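Local coordinates for putative cell surface protein (Streptococcus pyogenes, PDB 4OFQ), which probably mediates attachment of the bacterium to host or microbial surfaces, as a cell surface adhesin of the antigen I/II family, at residues A[68-73]-A[124-129]. Numbering follows the deposited sequence.
Sequences DDYKDE and VGEFYM. With CA (calcium ion), chain C.
With CG anti to the backbone N (chi1 -178°), the carboxylate of D69 reaches V124: OD1 binds the calcium ion, while OD2 accepts the V124 N-H at 2.8 Å, met from above the carboxylate plane. Y70 has CG between its backbone N and carbonyl carbon (chi1 58°); its ring runs on to E126, where OH donates to OE1 at 2.6 Å on the anti side of that carboxylate. H101 is a second partner of the same hydroxyl. Backbone oxygens of Y70, V124 and E126 join D69 OD1 and a water, each 2.3 to 2.4 Å from the calcium. D69 is thus the one side-chain ligand from the protein, and the ion ties the end of strand 64-70 to the loop leading into strand 127-132. These are antiparallel neighbours in a sheet of the C2 domain's beta sandwich, and D68 and Y128 form a hydrogen-bonded pair, D68 N to Y128 O 2.8 Å and Y128 N to D68 O 3.0 Å. Beside it, Y70 CE1 packs 3.8 Å from Y128 CD1. Beyond the strand, D72 OD2 takes the E126 N-H on its anti lone pair (2.9 Å, 172°), and D72 N donates to the calcium-bound water.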
ATOM      1  N   ASP A  68      10.293   7.441  15.227  1.00 12.33           N
ATOM      2  CA  ASP A  68       9.391   6.661  14.417  1.00 12.60           C
ATOM      3  C   ASP A  68      10.145   5.441  13.952  1.00 11.39           C
ATOM      4  O   ASP A  68      11.084   5.545  13.167  1.00 10.76           O
ATOM      5  CB  ASP A  68       8.859   7.435  13.216  1.00 13.86           C
ATOM      6  CG  ASP A  68       7.829   6.629  12.434  1.00 13.52           C
ATOM      7  OD1 ASP A  68       8.212   5.596  11.849  1.00 10.96           O
ATOM      8  OD2 ASP A  68       6.648   7.026  12.423  1.00 12.16           O
ATOM      9  N   ASP A  69       9.723   4.288  14.455  1.00 10.66           N
ATOM     10  CA  ASP A  69      10.329   3.008  14.140  1.00 13.23           C
ATOM     11  C   ASP A  69       9.465   2.309  13.092  1.00 10.87           C
ATOM     12  O   ASP A  69       8.461   1.659  13.413  1.00 11.17           O
ATOM     13  CB  ASP A  69      10.429   2.166  15.426  1.00 15.09           C
ATOM     14  CG  ASP A  69      11.089   0.820  15.209  1.00 16.61           C
ATOM     15  OD1 ASP A  69      11.302   0.422  14.047  1.00 15.43           O
ATOM     16  OD2 ASP A  69      11.384   0.138  16.218  1.00 18.75           O
ATOM     17  N   TYR A  70       9.855   2.455  11.834  1.00 10.40           N
ATOM     18  CA  TYR A  70       9.153   1.799  10.735  1.00 10.22           C
ATOM     19  C   TYR A  70       9.801   0.448  10.492  1.00 12.42           C
ATOM     20  O   TYR A  70      10.993   0.274  10.772  1.00 11.28           O
ATOM     21  CB  TYR A  70       9.222   2.651   9.463  1.00  9.54           C
ATOM     22  CG  TYR A  70      10.643   2.950   8.994  1.00 13.21           C
ATOM     23  CD1 TYR A  70      11.329   4.075   9.450  1.00 13.33           C
ATOM     24  CD2 TYR A  70      11.293   2.113   8.095  1.00  9.82           C
ATOM     25  CE1 TYR A  70      12.632   4.346   9.034  1.00 13.04           C
ATOM     26  CE2 TYR A  70      12.591   2.380   7.665  1.00  9.99           C
ATOM     27  CZ  TYR A  70      13.249   3.502   8.136  1.00 13.66           C
ATOM     28  OH  TYR A  70      14.533   3.767   7.693  1.00 10.18           O
ATOM     29  N   LYS A  71       9.027  -0.515   9.990  1.00 12.59           N
ATOM     30  CA  LYS A  71       9.598  -1.819   9.639  1.00 11.80           C
ATOM     31  C   LYS A  71      10.480  -1.660   8.402  1.00 12.33           C
ATOM     32  O   LYS A  71       9.981  -1.465   7.283  1.00 12.52           O
ATOM     33  CB  LYS A  71       8.495  -2.832   9.362  1.00 12.16           C
ATOM     34  CG  LYS A  71       9.013  -4.199   8.962  1.00 17.39           C
ATOM     35  CD  LYS A  71       7.882  -5.208   8.979  1.00 15.98           C
ATOM     36  CE  LYS A  71       8.303  -6.535   8.365  1.00 19.43           C
ATOM     37  NZ  LYS A  71       7.150  -7.501   8.389  1.00 24.97           N
ATOM     38  N   ASP A  72      11.788  -1.753   8.592  1.00 12.74           N
ATOM     39  CA  ASP A  72      12.699  -1.368   7.516  1.00 12.27           C
ATOM     40  C   ASP A  72      12.792  -2.378   6.361  1.00 13.63           C
ATOM     41  O   ASP A  72      13.344  -2.067   5.316  1.00 20.18           O
ATOM     42  CB  ASP A  72      14.081  -0.942   8.061  1.00 15.24           C
ATOM     43  CG  ASP A  72      14.881  -2.094   8.660  1.00 19.21           C
ATOM     44  OD1 ASP A  72      14.744  -3.254   8.215  1.00 16.80           O
ATOM     45  OD2 ASP A  72      15.680  -1.819   9.580  1.00 16.53           O
ATOM     46  N   GLU A  73      12.245  -3.574   6.557  1.00 17.49           N
ATOM     47  CA  GLU A  73      12.154  -4.568   5.482  1.00 19.42           C
ATOM     48  C   GLU A  73      11.014  -4.221   4.529  1.00 17.48           C
ATOM     49  O   GLU A  73      11.009  -4.620   3.363  1.00 18.03           O
ATOM     50  CB  GLU A  73      11.910  -5.960   6.065  1.00 27.00           C
ATOM     51  CG  GLU A  73      11.826  -7.072   5.023  1.00 41.39           C
ATOM     52  CD  GLU A  73      11.063  -8.298   5.513  1.00 52.22           C
ATOM     53  OE1 GLU A  73      10.871  -8.437   6.742  1.00 53.44           O
ATOM     54  OE2 GLU A  73      10.649  -9.118   4.662  1.00 51.29           O
ATOM     55  N   VAL A 124      13.940  -0.956  16.749  1.00 18.30           N
ATOM     56  CA  VAL A 124      14.579  -2.042  16.014  1.00 19.41           C
ATOM     57  C   VAL A 124      15.006  -1.589  14.625  1.00 20.41           C
ATOM     58  O   VAL A 124      14.238  -0.942  13.919  1.00 16.27           O
ATOM     59  CB  VAL A 124      13.612  -3.239  15.880  1.00 24.69           C
ATOM     60  CG1 VAL A 124      14.141  -4.275  14.903  1.00 31.50           C
ATOM     61  CG2 VAL A 124      13.367  -3.869  17.240  1.00 25.49           C
ATOM     62  N   GLY A 125      16.231  -1.922  14.231  1.00 16.54           N
ATOM     63  CA  GLY A 125      16.696  -1.587  12.886  1.00 19.32           C
ATOM     64  C   GLY A 125      16.733  -0.091  12.632  1.00 17.81           C
ATOM     65  O   GLY A 125      17.088   0.681  13.533  1.00 14.26           O
ATOM     66  N   GLU A 126      16.365   0.323  11.421  1.00 13.34           N
ATOM     67  CA  GLU A 126      16.373   1.741  11.073  1.00 15.83           C
ATOM     68  C   GLU A 126      15.226   2.477  11.744  1.00 16.37           C
ATOM     69  O   GLU A 126      14.155   1.917  11.958  1.00 13.41           O
ATOM     70  CB  GLU A 126      16.265   1.938   9.558  1.00 14.30           C
ATOM     71  CG  GLU A 126      17.286   1.162   8.747  1.00 12.64           C
ATOM     72  CD  GLU A 126      17.066   1.276   7.255  1.00 16.50           C
ATOM     73  OE1 GLU A 126      16.039   1.871   6.823  1.00 11.60           O
ATOM     74  OE2 GLU A 126      17.917   0.752   6.507  1.00 13.19           O
ATOM     75  N   PHE A 127      15.449   3.745  12.068  1.00 11.54           N
ATOM     76  CA  PHE A 127      14.377   4.577  12.578  1.00 11.00           C
ATOM     77  C   PHE A 127      14.694   6.043  12.308  1.00 12.33           C
ATOM     78  O   PHE A 127      15.825   6.382  11.956  1.00 13.11           O
ATOM     79  CB  PHE A 127      14.152   4.312  14.079  1.00 11.54           C
ATOM     80  CG  PHE A 127      15.356   4.571  14.942  1.00 15.33           C
ATOM     81  CD1 PHE A 127      16.326   3.591  15.112  1.00 18.38           C
ATOM     82  CD2 PHE A 127      15.494   5.781  15.632  1.00 12.11           C
ATOM     83  CE1 PHE A 127      17.440   3.827  15.946  1.00 13.83           C
ATOM     84  CE2 PHE A 127      16.600   6.019  16.470  1.00 12.82           C
ATOM     85  CZ  PHE A 127      17.564   5.040  16.617  1.00 15.73           C
ATOM     86  N   TYR A 128      13.681   6.898  12.410  1.00 10.37           N
ATOM     87  CA  TYR A 128      13.916   8.331  12.454  1.00  9.91           C
ATOM     88  C   TYR A 128      13.758   8.799  13.878  1.00 14.51           C
ATOM     89  O   TYR A 128      12.919   8.282  14.621  1.00 11.78           O
ATOM     90  CB  TYR A 128      12.890   9.088  11.633  1.00  9.34           C
ATOM     91  CG  TYR A 128      13.181   9.120  10.164  1.00 11.30           C
ATOM     92  CD1 TYR A 128      12.659   8.150   9.318  1.00 14.85           C
ATOM     93  CD2 TYR A 128      13.984  10.124   9.620  1.00  9.25           C
ATOM     94  CE1 TYR A 128      12.921   8.186   7.946  1.00  9.64           C
ATOM     95  CE2 TYR A 128      14.249  10.165   8.259  1.00  9.19           C
ATOM     96  CZ  TYR A 128      13.713   9.192   7.439  1.00 12.60           C
ATOM     97  OH  TYR A 128      13.967   9.214   6.093  1.00 10.55           O
ATOM     98  N   MET A 129      14.569   9.778  14.261  0.84 10.86           N
ATOM     99  CA  MET A 129      14.371  10.432  15.542  0.84 13.64           C
ATOM    100  C   MET A 129      14.339  11.941  15.354  0.84 13.21           C
ATOM    101  O   MET A 129      15.011  12.469  14.464  0.84 12.70           O
ATOM    102  CB  MET A 129      15.404   9.974  16.592  0.84 17.20           C
ATOM    103  CG  MET A 129      16.857  10.308  16.298  0.84 19.53           C
ATOM    104  SD  MET A 129      18.004   9.462  17.428  0.84 19.86           S
ATOM    105  CE  MET A 129      17.363   9.926  19.038  0.84 14.19           C
TER
HETATM  106 CA    CA C1401      12.841  -0.024  12.326  0.61 15.37          CA
HETATM  107  O   HOH W   1      12.930  -2.158  11.317  1.00 12.51           O